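Local coordinates for protein Amy13K (Eubacterium rectale DSM 17629, PDB 6B3P) that probably helps a surface-anchored gut amylase hold starch, through family 26 carbohydrate-binding modules that bind malto-oligosaccharide chains, at residues N118-V132 / V153-F167. Residues are numbered along the deposited sequence; the frame is centred on the assembly and turned at random.
With GLC (alpha-D-glucopyranose), chain D; GLC (alpha-D-glucopyranose), chain B; FMT (formic acid), chain T.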
ATOM      1  N   ASN A 118       9.153 -14.073  -9.248  1.00 40.00           N
ATOM      2  CA  ASN A 118       9.658 -12.879  -8.582  1.00 37.22           C
ATOM      3  C   ASN A 118      10.900 -13.205  -7.773  1.00 31.14           C
ATOM      4  O   ASN A 118      10.875 -14.078  -6.904  1.00 39.19           O
ATOM      5  CB  ASN A 118       8.598 -12.261  -7.674  1.00 37.43           C
ATOM      6  CG  ASN A 118       9.067 -10.964  -7.038  1.00 35.83           C
ATOM      7  OD1 ASN A 118       9.614 -10.960  -5.935  1.00 32.88           O
ATOM      8  ND2 ASN A 118       8.868  -9.856  -7.742  1.00 34.47           N
ATOM      9  N   TYR A 119      11.985 -12.502  -8.074  1.00 33.49           N
ATOM     10  CA  TYR A 119      13.241 -12.655  -7.356  1.00 31.58           C
ATOM     11  C   TYR A 119      13.417 -11.469  -6.417  1.00 29.12           C
ATOM     12  O   TYR A 119      13.244 -10.328  -6.834  1.00 29.62           O
ATOM     13  CB  TYR A 119      14.406 -12.758  -8.341  1.00 32.81           C
ATOM     14  CG  TYR A 119      15.762 -12.772  -7.685  1.00 29.81           C
ATOM     15  CD1 TYR A 119      16.269 -13.933  -7.122  1.00 34.25           C
ATOM     16  CD2 TYR A 119      16.536 -11.625  -7.629  1.00 29.52           C
ATOM     17  CE1 TYR A 119      17.506 -13.950  -6.520  1.00 33.73           C
ATOM     18  CE2 TYR A 119      17.777 -11.631  -7.028  1.00 30.25           C
ATOM     19  CZ  TYR A 119      18.257 -12.798  -6.471  1.00 31.13           C
ATOM     20  OH  TYR A 119      19.497 -12.821  -5.870  1.00 35.97           O
ATOM     21  N   MET A 120      13.750 -11.744  -5.157  1.00 35.52           N
ATOM     22  CA  MET A 120      13.767 -10.716  -4.115  1.00 28.45           C
ATOM     23  C   MET A 120      15.036 -10.764  -3.265  1.00 26.92           C
ATOM     24  O   MET A 120      15.536 -11.841  -2.938  1.00 31.36           O
ATOM     25  CB  MET A 120      12.538 -10.874  -3.213  1.00 33.28           C
ATOM     26  CG  MET A 120      12.337  -9.746  -2.208  1.00 41.07           C
ATOM     27  SD  MET A 120      13.332  -9.913  -0.711  1.00 40.09           S
ATOM     28  CE  MET A 120      12.566 -11.334   0.069  1.00 45.49           C
ATOM     29  N   TRP A 121      15.543  -9.587  -2.907  1.00 26.60           N
ATOM     30  CA  TRP A 121      16.679  -9.482  -2.000  1.00 32.32           C
ATOM     31  C   TRP A 121      16.632  -8.183  -1.200  1.00 30.45           C
ATOM     32  O   TRP A 121      16.002  -7.208  -1.610  1.00 30.67           O
ATOM     33  CB  TRP A 121      18.001  -9.572  -2.774  1.00 32.14           C
ATOM     34  CG  TRP A 121      18.351  -8.352  -3.588  1.00 29.73           C
ATOM     35  CD1 TRP A 121      19.263  -7.385  -3.266  1.00 32.55           C
ATOM     36  CD2 TRP A 121      17.809  -7.979  -4.863  1.00 30.75           C
ATOM     37  NE1 TRP A 121      19.317  -6.435  -4.256  1.00 30.53           N
ATOM     38  CE2 TRP A 121      18.435  -6.776  -5.248  1.00 30.34           C
ATOM     39  CE3 TRP A 121      16.855  -8.543  -5.714  1.00 29.47           C
ATOM     40  CZ2 TRP A 121      18.136  -6.127  -6.445  1.00 36.32           C
ATOM     41  CZ3 TRP A 121      16.560  -7.897  -6.901  1.00 33.02           C
ATOM     42  CH2 TRP A 121      17.200  -6.703  -7.257  1.00 30.26           C
ATOM     43  N   GLY A 122      17.293  -8.191  -0.046  1.00 29.26           N
ATOM     44  CA  GLY A 122      17.442  -6.998   0.770  1.00 33.21           C
ATOM     45  C   GLY A 122      16.455  -6.880   1.917  1.00 30.31           C
ATOM     46  O   GLY A 122      16.521  -5.928   2.695  1.00 32.46           O
ATOM     47  N   ALA A 123      15.544  -7.842   2.033  1.00 25.28           N
ATOM     48  CA  ALA A 123      14.513  -7.792   3.068  1.00 31.40           C
ATOM     49  C   ALA A 123      15.037  -8.299   4.410  1.00 34.57           C
ATOM     50  O   ALA A 123      16.114  -8.889   4.488  1.00 33.01           O
ATOM     51  CB  ALA A 123      13.295  -8.599   2.639  1.00 27.29           C
ATOM     52  N   ASP A 124      14.268  -8.055   5.467  1.00 32.39           N
ATOM     53  CA  ASP A 124      14.613  -8.539   6.801  1.00 30.04           C
ATOM     54  C   ASP A 124      14.529 -10.064   6.848  1.00 29.04           C
ATOM     55  O   ASP A 124      13.812 -10.677   6.058  1.00 29.05           O
ATOM     56  CB  ASP A 124      13.687  -7.914   7.852  1.00 33.77           C
ATOM     57  CG  ASP A 124      13.959  -8.429   9.254  1.00 37.72           C
ATOM     58  OD1 ASP A 124      15.002  -8.056   9.833  1.00 35.70           O
ATOM     59  OD2 ASP A 124      13.124  -9.193   9.778  1.00 33.91           O
ATOM     60  N   ALA A 125      15.265 -10.670   7.776  1.00 36.67           N
ATOM     61  CA  ALA A 125      15.306 -12.126   7.912  1.00 37.76           C
ATOM     62  C   ALA A 125      13.931 -12.733   8.198  1.00 36.97           C
ATOM     63  O   ALA A 125      13.707 -13.916   7.944  1.00 39.09           O
ATOM     64  CB  ALA A 125      16.284 -12.516   9.011  1.00 41.39           C
ATOM     65  N   SER A 126      13.016 -11.925   8.730  1.00 34.25           N
ATOM     66  CA  SER A 126      11.678 -12.407   9.065  1.00 33.10           C
ATOM     67  C   SER A 126      10.780 -12.502   7.835  1.00 33.00           C
ATOM     68  O   SER A 126       9.635 -12.947   7.930  1.00 38.89           O
ATOM     69  CB  SER A 126      11.022 -11.491  10.104  1.00 36.80           C
ATOM     70  OG  SER A 126      10.715 -10.223   9.551  1.00 35.33           O
ATOM     71  N   ALA A 127      11.302 -12.089   6.683  1.00 32.11           N
ATOM     72  CA  ALA A 127      10.503 -11.984   5.466  1.00 27.26           C
ATOM     73  C   ALA A 127       9.925 -13.325   5.015  1.00 36.00           C
ATOM     74  O   ALA A 127      10.594 -14.357   5.079  1.00 36.90           O
ATOM     75  CB  ALA A 127      11.336 -11.372   4.343  1.00 36.75           C
ATOM     76  N   THR A 128       8.670 -13.292   4.571  1.00 33.35           N
ATOM     77  CA  THR A 128       8.032 -14.443   3.941  1.00 35.90           C
ATOM     78  C   THR A 128       7.367 -13.993   2.648  1.00 32.12           C
ATOM     79  O   THR A 128       6.928 -12.851   2.531  1.00 33.43           O
ATOM     80  CB  THR A 128       6.983 -15.105   4.857  1.00 37.62           C
ATOM     81  OG1 THR A 128       5.906 -14.191   5.096  1.00 43.16           O
ATOM     82  CG2 THR A 128       7.607 -15.512   6.183  1.00 37.79           C
ATOM     83  N   GLY A 129       7.295 -14.901   1.681  1.00 32.35           N
ATOM     84  CA  GLY A 129       6.758 -14.593   0.369  1.00 37.49           C
ATOM     85  C   GLY A 129       7.411 -15.461  -0.689  1.00 36.31           C
ATOM     86  O   GLY A 129       8.360 -16.190  -0.399  1.00 37.39           O
ATOM     87  N   ALA A 130       6.903 -15.371  -1.916  1.00 38.90           N
ATOM     88  CA  ALA A 130       7.298 -16.258  -3.008  1.00 39.85           C
ATOM     89  C   ALA A 130       8.808 -16.449  -3.140  1.00 39.81           C
ATOM     90  O   ALA A 130       9.292 -17.578  -3.212  1.00 41.94           O
ATOM     91  CB  ALA A 130       6.738 -15.731  -4.319  1.00 39.42           C
ATOM     92  N   GLY A 131       9.546 -15.344  -3.157  1.00 37.12           N
ATOM     93  CA  GLY A 131      10.953 -15.374  -3.508  1.00 35.06           C
ATOM     94  C   GLY A 131      11.956 -15.451  -2.373  1.00 41.09           C
ATOM     95  O   GLY A 131      13.160 -15.469  -2.636  1.00 40.43           O
ATOM     96  N   VAL A 132      11.499 -15.498  -1.124  1.00 38.81           N
ATOM     97  CA  VAL A 132      12.447 -15.485  -0.011  1.00 45.35           C
ATOM     98  C   VAL A 132      13.217 -16.807   0.023  1.00 39.29           C
ATOM     99  O   VAL A 132      12.646 -17.877  -0.192  1.00 38.16           O
ATOM    100  CB  VAL A 132      11.758 -15.209   1.373  1.00 39.00           C
ATOM    101  CG1 VAL A 132      10.839 -13.982   1.282  1.00 41.59           C
ATOM    102  CG2 VAL A 132      11.008 -16.435   1.943  1.00 55.32           C
ATOM    103  N   VAL A 153       2.594 -10.665  -6.070  1.00 42.40           N
ATOM    104  CA  VAL A 153       3.493 -11.205  -5.061  1.00 35.99           C
ATOM    105  C   VAL A 153       3.326 -10.383  -3.788  1.00 37.99           C
ATOM    106  O   VAL A 153       3.136  -9.166  -3.843  1.00 35.27           O
ATOM    107  CB  VAL A 153       4.969 -11.196  -5.522  1.00 34.28           C
ATOM    108  CG1 VAL A 153       5.476  -9.772  -5.700  1.00 32.04           C
ATOM    109  CG2 VAL A 153       5.842 -11.967  -4.537  1.00 33.90           C
ATOM    110  N   VAL A 154       3.387 -11.060  -2.648  1.00 38.17           N
ATOM    111  CA  VAL A 154       3.225 -10.419  -1.350  1.00 35.36           C
ATOM    112  C   VAL A 154       4.392 -10.779  -0.444  1.00 36.14           C
ATOM    113  O   VAL A 154       4.647 -11.958  -0.190  1.00 35.78           O
ATOM    114  CB  VAL A 154       1.905 -10.839  -0.665  1.00 34.79           C
ATOM    115  CG1 VAL A 154       1.749 -10.142   0.687  1.00 33.37           C
ATOM    116  CG2 VAL A 154       0.714 -10.536  -1.565  1.00 31.34           C
ATOM    117  N   TYR A 155       5.096  -9.757   0.032  1.00 26.77           N
ATOM    118  CA  TYR A 155       6.182  -9.945   0.986  1.00 30.97           C
ATOM    119  C   TYR A 155       5.820  -9.352   2.343  1.00 37.51           C
ATOM    120  O   TYR A 155       5.486  -8.173   2.451  1.00 35.22           O
ATOM    121  CB  TYR A 155       7.475  -9.328   0.453  1.00 32.08           C
ATOM    122  CG  TYR A 155       8.035 -10.101  -0.713  1.00 33.69           C
ATOM    123  CD1 TYR A 155       8.588 -11.359  -0.526  1.00 33.75           C
ATOM    124  CD2 TYR A 155       7.999  -9.584  -2.000  1.00 37.59           C
ATOM    125  CE1 TYR A 155       9.093 -12.081  -1.585  1.00 38.13           C
ATOM    126  CE2 TYR A 155       8.504 -10.296  -3.066  1.00 34.91           C
ATOM    127  CZ  TYR A 155       9.049 -11.544  -2.855  1.00 37.93           C
ATOM    128  OH  TYR A 155       9.551 -12.254  -3.921  1.00 40.45           O
ATOM    129  N   THR A 156       5.889 -10.195   3.370  1.00 29.64           N
ATOM    130  CA  THR A 156       5.537  -9.816   4.731  1.00 28.24           C
ATOM    131  C   THR A 156       6.773  -9.784   5.612  1.00 30.16           C
ATOM    132  O   THR A 156       7.542 -10.741   5.621  1.00 31.71           O
ATOM    133  CB  THR A 156       4.518 -10.799   5.336  1.00 31.87           C
ATOM    134  OG1 THR A 156       3.360 -10.870   4.495  1.00 30.01           O
ATOM    135  CG2 THR A 156       4.105 -10.363   6.736  1.00 35.11           C
ATOM    136  N   GLN A 157       6.951  -8.697   6.360  1.00 25.00           N
ATOM    137  CA  GLN A 157       8.076  -8.567   7.287  1.00 28.30           C
ATOM    138  C   GLN A 157       7.610  -8.131   8.669  1.00 29.45           C
ATOM    139  O   GLN A 157       6.546  -7.529   8.811  1.00 31.37           O
ATOM    140  CB  GLN A 157       9.097  -7.556   6.763  1.00 27.15           C
ATOM    141  CG  GLN A 157       9.567  -7.803   5.343  1.00 28.54           C
ATOM    142  CD  GLN A 157      10.547  -6.749   4.874  1.00 26.64           C
ATOM    143  OE1 GLN A 157      11.733  -6.803   5.198  1.00 29.96           O
ATOM    144  NE2 GLN A 157      10.055  -5.778   4.112  1.00 25.98           N
ATOM    145  N   ASP A 158       8.416  -8.433   9.683  1.00 28.69           N
ATOM    146  CA  ASP A 158       8.134  -7.991  11.044  1.00 31.18           C
ATOM    147  C   ASP A 158       8.563  -6.543  11.257  1.00 36.60           C
ATOM    148  O   ASP A 158       8.091  -5.880  12.183  1.00 35.57           O
ATOM    149  CB  ASP A 158       8.838  -8.892  12.061  1.00 34.75           C
ATOM    150  CG  ASP A 158       8.300 -10.311  12.055  1.00 40.87           C
ATOM    151  OD1 ASP A 158       7.319 -10.575  11.329  1.00 42.74           O
ATOM    152  OD2 ASP A 158       8.850 -11.164  12.781  1.00 45.34           O
ATOM    153  N   VAL A 159       9.459  -6.063  10.398  1.00 28.79           N
ATOM    154  CA  VAL A 159       9.975  -4.704  10.499  1.00 29.33           C
ATOM    155  C   VAL A 159       9.828  -3.965   9.174  1.00 29.93           C
ATOM    156  O   VAL A 159       9.642  -4.575   8.120  1.00 29.00           O
ATOM    157  CB  VAL A 159      11.459  -4.691  10.931  1.00 33.10           C
ATOM    158  CG1 VAL A 159      11.621  -5.363  12.292  1.00 36.41           C
ATOM    159  CG2 VAL A 159      12.344  -5.368   9.880  1.00 28.57           C
ATOM    160  N   LYS A 160       9.921  -2.643   9.246  1.00 23.11           N
ATOM    161  CA  LYS A 160       9.708  -1.777   8.098  1.00 29.54           C
ATOM    162  C   LYS A 160      10.995  -1.607   7.296  1.00 32.12           C
ATOM    163  O   LYS A 160      11.682  -0.591   7.416  1.00 41.42           O
ATOM    164  CB  LYS A 160       9.193  -0.422   8.573  1.00 30.04           C
ATOM    165  CG  LYS A 160       8.739   0.515   7.485  1.00 31.52           C
ATOM    166  CD  LYS A 160       8.185   1.773   8.118  1.00 32.63           C
ATOM    167  CE  LYS A 160       7.971   2.870   7.106  1.00 34.90           C
ATOM    168  NZ  LYS A 160       9.256   3.371   6.540  1.00 38.13           N
ATOM    169  N   GLN A 161      11.312  -2.606   6.476  1.00 28.09           N
ATOM    170  CA  GLN A 161      12.568  -2.616   5.736  1.00 29.77           C
ATOM    171  C   GLN A 161      12.346  -2.569   4.232  1.00 31.38           C
ATOM    172  O   GLN A 161      11.607  -3.382   3.677  1.00 26.11           O
ATOM    173  CB  GLN A 161      13.382  -3.859   6.097  1.00 27.78           C
ATOM    174  CG  GLN A 161      14.811  -3.823   5.570  1.00 30.65           C
ATOM    175  CD  GLN A 161      15.743  -4.746   6.329  1.00 35.51           C
ATOM    176  OE1 GLN A 161      15.767  -4.750   7.560  1.00 34.36           O
ATOM    177  NE2 GLN A 161      16.522  -5.534   5.594  1.00 37.15           N
ATOM    178  N   ASN A 162      12.994  -1.608   3.581  1.00 28.76           N
ATOM    179  CA  ASN A 162      12.982  -1.535   2.129  1.00 32.36           C
ATOM    180  C   ASN A 162      13.697  -2.745   1.547  1.00 30.95           C
ATOM    181  O   ASN A 162      14.548  -3.351   2.198  1.00 31.09           O
ATOM    182  CB  ASN A 162      13.645  -0.244   1.639  1.00 23.40           C
ATOM    183  CG  ASN A 162      12.910   1.003   2.098  1.00 31.08           C
ATOM    184  OD1 ASN A 162      11.743   0.945   2.486  1.00 31.50           O
ATOM    185  ND2 ASN A 162      13.590   2.143   2.049  1.00 32.72           N
ATOM    186  N   PHE A 163      13.342  -3.098   0.319  1.00 30.63           N
ATOM    187  CA  PHE A 163      13.985  -4.205  -0.369  1.00 29.08           C
ATOM    188  C   PHE A 163      13.868  -4.003  -1.871  1.00 30.01           C
ATOM    189  O   PHE A 163      13.321  -3.000  -2.328  1.00 26.86           O
ATOM    190  CB  PHE A 163      13.364  -5.540   0.048  1.00 24.91           C
ATOM    191  CG  PHE A 163      11.892  -5.640  -0.221  1.00 30.77           C
ATOM    192  CD1 PHE A 163      10.975  -5.120   0.676  1.00 32.48           C
ATOM    193  CD2 PHE A 163      11.423  -6.265  -1.366  1.00 30.86           C
ATOM    194  CE1 PHE A 163       9.618  -5.214   0.435  1.00 32.35           C
ATOM    195  CE2 PHE A 163      10.066  -6.362  -1.612  1.00 30.91           C
ATOM    196  CZ  PHE A 163       9.163  -5.836  -0.711  1.00 30.63           C
ATOM    197  N   SER A 164      14.394  -4.956  -2.630  1.00 30.28           N
ATOM    198  CA  SER A 164      14.350  -4.888  -4.083  1.00 28.53           C
ATOM    199  C   SER A 164      13.845  -6.201  -4.649  1.00 25.88           C
ATOM    200  O   SER A 164      13.966  -7.243  -4.007  1.00 30.73           O
ATOM    201  CB  SER A 164      15.732  -4.568  -4.650  1.00 31.87           C
ATOM    202  OG  SER A 164      16.280  -3.411  -4.044  1.00 31.53           O
ATOM    203  N   CYS A 165      13.274  -6.154  -5.847  1.00 28.59           N
ATOM    204  CA  CYS A 165      12.830  -7.373  -6.505  1.00 35.60           C
ATOM    205  C   CYS A 165      12.818  -7.236  -8.025  1.00 32.39           C
ATOM    206  O   CYS A 165      12.931  -6.136  -8.567  1.00 32.69           O
ATOM    207  CB  CYS A 165      11.439  -7.778  -6.009  1.00 28.71           C
ATOM    208  SG  CYS A 165      10.113  -6.666  -6.518  1.00 37.04           S
ATOM    209  N   ILE A 166      12.692  -8.376  -8.697  1.00 37.26           N
ATOM    210  CA  ILE A 166      12.671  -8.439 -10.153  1.00 31.10           C
ATOM    211  C   ILE A 166      11.625  -9.449 -10.601  1.00 28.24           C
ATOM    212  O   ILE A 166      11.575 -10.563 -10.081  1.00 36.49           O
ATOM    213  CB  ILE A 166      14.049  -8.850 -10.725  1.00 38.21           C
ATOM    214  CG1 ILE A 166      15.106  -7.791 -10.412  1.00 31.93           C
ATOM    215  CG2 ILE A 166      13.972  -9.074 -12.238  1.00 32.94           C
ATOM    216  CD1 ILE A 166      16.521  -8.284 -10.613  1.00 38.09           C
ATOM    217  N   PHE A 167      10.791  -9.062 -11.561  1.00 38.71           N
ATOM    218  CA  PHE A 167       9.855  -9.995 -12.178  1.00 44.65           C
ATOM    219  C   PHE A 167      10.493 -10.561 -13.442  1.00 42.77           C
ATOM    220  O   PHE A 167      11.174  -9.840 -14.166  1.00 37.48           O
ATOM    221  CB  PHE A 167       8.524  -9.311 -12.498  1.00 44.36           C
ATOM    222  CG  PHE A 167       7.728  -8.932 -11.278  1.00 39.93           C
ATOM    223  CD1 PHE A 167       6.905  -9.860 -10.656  1.00 41.81           C
ATOM    224  CD2 PHE A 167       7.800  -7.652 -10.754  1.00 39.94           C
ATOM    225  CE1 PHE A 167       6.170  -9.517  -9.535  1.00 34.37           C
ATOM    226  CE2 PHE A 167       7.067  -7.304  -9.631  1.00 39.07           C
ATOM    227  CZ  PHE A 167       6.252  -8.238  -9.023  1.00 33.40           C
TER
HETATM  228  C1  GLC D   2      19.924  -9.114  -9.346  1.00 35.64           C
HETATM  229  C2  GLC D   2      20.161  -7.665  -9.667  1.00 36.45           C
HETATM  230  C3  GLC D   2      21.493  -7.213  -9.122  1.00 37.75           C
HETATM  231  C4  GLC D   2      21.605  -7.548  -7.662  1.00 34.27           C
HETATM  232  C5  GLC D   2      21.356  -9.019  -7.457  1.00 34.56           C
HETATM  233  C6  GLC D   2      21.445  -9.403  -5.997  1.00 36.59           C
HETATM  234  O2  GLC D   2      20.074  -7.469 -11.054  1.00 34.81           O
HETATM  235  O3  GLC D   2      21.623  -5.835  -9.277  1.00 34.88           O
HETATM  236  O4  GLC D   2      22.868  -7.122  -7.165  1.00 40.33           O
HETATM  237  O5  GLC D   2      20.083  -9.331  -7.964  1.00 36.47           O
HETATM  238  O6  GLC D   2      21.300 -10.783  -5.772  1.00 38.34           O
HETATM  239  C1  GLC B   1      20.293 -13.221 -12.552  1.00 46.50           C
HETATM  240  C2  GLC B   1      19.605 -11.931 -12.967  1.00 44.51           C
HETATM  241  C3  GLC B   1      20.166 -10.739 -12.261  1.00 36.66           C
HETATM  242  C4  GLC B   1      20.167 -10.989 -10.785  1.00 35.94           C
HETATM  243  C5  GLC B   1      20.901 -12.271 -10.462  1.00 34.63           C
HETATM  244  C6  GLC B   1      20.875 -12.581  -8.990  1.00 40.01           C
HETATM  245  O1  GLC B   1      21.609 -13.346 -13.098  0.50 38.76           O
HETATM  246  O2  GLC B   1      19.737 -11.712 -14.333  1.00 41.10           O
HETATM  247  O3  GLC B   1      19.392  -9.591 -12.520  1.00 50.01           O
HETATM  248  O4  GLC B   1      20.785  -9.890 -10.158  1.00 38.05           O
HETATM  249  O5  GLC B   1      20.289 -13.315 -11.143  1.00 34.57           O
HETATM  250  O6  GLC B   1      21.695 -13.660  -8.665  1.00 37.70           O
HETATM  251  C   FMT T 421       3.245 -14.693  -2.256  1.00 46.40           C
HETATM  252  O1  FMT T 421       2.382 -14.013  -2.808  1.00 60.67           O
HETATM  253  O2  FMT T 421       4.401 -14.296  -2.132  1.00 44.14           O
HETATM  254  O   HOH W   1      16.752  -6.034   9.714  1.00 31.65           O
HETATM  255  O   HOH W   2       7.038 -11.651   8.681  1.00 35.14           O
HETATM  256  O   HOH W   3       3.768 -12.736   2.259  1.00 43.03           O
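Asn118 reaches from strand 118-121 into the interior and is met there by three side chains of segment 153-167. With CG anti to the backbone N (chi1 -176°), its amide extends away from the strand: OD1 accepts a hydrogen bond from Tyr155 OH at the ring edge, though the 2.4 Å between them is so short that its exact length is doubtful, while ND2 sits over the centre of the Phe167 ring and donates a weak, nearly straight bond to Cys165 SG. Met120 packs beside it, laying CG over one face of Tyr155, 4.0 Å from the ring centroid, with SD farther out above the same ring as a Met-aromatic contact. This is the core of a beta-sandwich module: Tyr155 lies on strand 150-157 of one sheet, whereas strands 118-121 and 163-167 pair antiparallel in the other. On the face of that pair opposite Asn118 and Met120, Tyr119, Trp121 and Ile166 line the glycan site, completed by Trp136, Gln174 and Asn177. Ser164 CB backs one face of the Trp121 indole, 3.6 Å from the centroid of the six-membered ring, Ile166 CG1 meets its edge, and a glucose lies over the opposite face; Tyr119 OH is hydrogen-bonded to O6 of that sugar at 2.7 Å. Were Trp121 an alanine, the glucose would probably lose the indole face it lies against, and Ser164 and Ile166 their cover. Toward solvent, loop 122-127 is held mostly by polar links: Gln157 OE1 receives Asp124 N at 2.8 Å, Ser126 OG accepts from Asp158 N at 2.9 Å, and a water bridges Asp124 OD1 and Gln161 OE1.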